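Local atomic coordinates of BB_2cx5_001 (Thermus thermophilus, PDB entry 3RI0), a protein that probably presents a grafted linear HIV epitope as a computationally designed scaffold built on a Thermus thermophilus protein of the aminoacyl-tRNA editing domain family. Residues W89-A92 / A93-F97. The protein carries 6 engineered substitutions. Numbering follows the deposited sequence.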
loop_
_atom_site.group_PDB
_atom_site.type_symbol
_atom_site.label_atom_id
_atom_site.label_comp_id
_atom_site.label_asym_id
_atom_site.label_seq_id
_atom_site.Cartn_x
_atom_site.Cartn_y
_atom_site.Cartn_z
ATOM N N TRP A 89 8.731 -14.646 2.959
ATOM C CA TRP A 89 9.552 -14.894 1.793
ATOM C C TRP A 89 8.865 -14.521 0.494
ATOM O O TRP A 89 9.444 -13.825 -0.347
ATOM C CB TRP A 89 9.952 -16.355 1.779
ATOM C CG TRP A 89 10.302 -16.813 3.144
ATOM C CD1 TRP A 89 9.534 -17.573 3.985
ATOM C CD2 TRP A 89 11.463 -16.435 3.888
ATOM N NE1 TRP A 89 10.149 -17.680 5.210
ATOM C CE2 TRP A 89 11.333 -16.991 5.175
ATOM C CE3 TRP A 89 12.600 -15.678 3.590
ATOM C CZ2 TRP A 89 12.302 -16.811 6.171
ATOM C CZ3 TRP A 89 13.562 -15.499 4.572
ATOM C CH2 TRP A 89 13.407 -16.065 5.850
ATOM N N ALA A 90 7.629 -14.972 0.334
ATOM C CA ALA A 90 6.885 -14.687 -0.884
ATOM C C ALA A 90 6.580 -13.192 -0.994
ATOM O O ALA A 90 6.609 -12.630 -2.090
ATOM C CB ALA A 90 5.599 -15.501 -0.906
ATOM N N VAL A 91 6.295 -12.554 0.141
ATOM C CA VAL A 91 5.985 -11.134 0.137
ATOM C C VAL A 91 7.160 -10.350 -0.430
ATOM O O VAL A 91 6.969 -9.476 -1.276
ATOM C CB VAL A 91 5.654 -10.605 1.556
ATOM C CG1 VAL A 91 5.465 -9.096 1.517
ATOM C CG2 VAL A 91 4.373 -11.265 2.069
ATOM N N ALA A 92 8.369 -10.668 0.037
ATOM C CA ALA A 92 9.579 -10.000 -0.437
ATOM C C ALA A 92 9.850 -10.388 -1.891
ATOM O O ALA A 92 10.197 -9.545 -2.723
ATOM C CB ALA A 92 10.789 -10.386 0.437
ATOM N N ALA A 93 9.684 -11.677 -2.192
ATOM C CA ALA A 93 9.928 -12.195 -3.531
ATOM C C ALA A 93 9.042 -11.524 -4.563
ATOM O O ALA A 93 9.493 -11.237 -5.652
ATOM C CB ALA A 93 9.720 -13.719 -3.557
ATOM N N LEU A 94 7.784 -11.278 -4.220
ATOM C CA LEU A 94 6.836 -10.650 -5.144
ATOM C C LEU A 94 6.936 -9.133 -5.238
ATOM O O LEU A 94 7.015 -8.583 -6.333
ATOM C CB LEU A 94 5.396 -11.021 -4.760
ATOM C CG LEU A 94 5.043 -12.503 -4.856
ATOM C CD1 LEU A 94 3.675 -12.769 -4.226
ATOM C CD2 LEU A 94 5.065 -12.919 -6.321
ATOM N N THR A 95 6.922 -8.470 -4.087
ATOM C CA THR A 95 6.969 -7.017 -4.031
ATOM C C THR A 95 8.370 -6.427 -4.054
ATOM O O THR A 95 8.578 -5.336 -4.584
ATOM C CB THR A 95 6.237 -6.494 -2.772
ATOM O OG1 THR A 95 7.025 -6.762 -1.608
ATOM C CG2 THR A 95 4.920 -7.193 -2.609
ATOM N N GLY A 96 9.331 -7.135 -3.476
ATOM C CA GLY A 96 10.693 -6.623 -3.457
ATOM C C GLY A 96 10.934 -5.846 -2.187
ATOM O O GLY A 96 11.964 -5.177 -2.054
ATOM N N PHE A 97 9.976 -5.929 -1.260
ATOM C CA PHE A 97 10.079 -5.258 0.034
ATOM C C PHE A 97 9.652 -6.194 1.165
ATOM O O PHE A 97 8.992 -7.206 0.920
ATOM C CB PHE A 97 9.218 -3.992 0.057
ATOM C CG PHE A 97 9.598 -2.989 -0.982
ATOM C CD1 PHE A 97 9.039 -3.044 -2.257
ATOM C CD2 PHE A 97 10.522 -1.995 -0.695
ATOM C CE1 PHE A 97 9.390 -2.117 -3.227
ATOM C CE2 PHE A 97 10.882 -1.061 -1.660
ATOM C CZ PHE A 97 10.315 -1.123 -2.929
#
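Thr95 carries OG1 between its own backbone N and carbonyl carbon (chi1 73°), which swings the hydroxyl back against the carbonyl of Val91; Val91 in turn sets CG1 anti to its backbone N (chi1 175°), and Val91 CG1 lies 4.2 Å from Thr95 OG1. The pair sits at the C-terminal end of helix 88-95, in the aminoacyl-tRNA editing fold, where the helix gives way to an ST turn. Val91 O is gripped twice: Thr95 N makes the ordinary i to i+4 bond at 3.0 Å, and Thr95 OG1 donates from 2.7 Å. The two donors come from opposite faces of the carbonyl plane, the hydroxyl standing 36° above it rather than on a lone pair. With its proton spent on Val91 O, Thr95 OG1 still accepts from Phe97 N at 3.1 Å, closing the ST turn, and one hydroxyl thereby ties the last helical turn to the first residues of the loop. The turn is made at Gly96, the first residue to leave helical geometry, with positive phi. Gly96 N still bonds Ala92 O at 2.7 Å, though the bond is bent. Upstream, Leu94 N bonds Ala90 O, and Leu94 lays CB, CG and CD1 alongside that same oxygen. Farther out, Val91 packs on Val102 and Thr95 on His107, while the Phe97 side chain packs on Arg8 and Val9 of helix 4-15. At the start of helix 88-95, Ala90 N hydrogen-bonds Asp87 OD2; Trp89 and Ala90 probably belong to the grafted epitope. The chain folds back closely enough after Gly96 for Ala92 CA to make a CA-H...O contact with Phe97 O, 3.2 Å away.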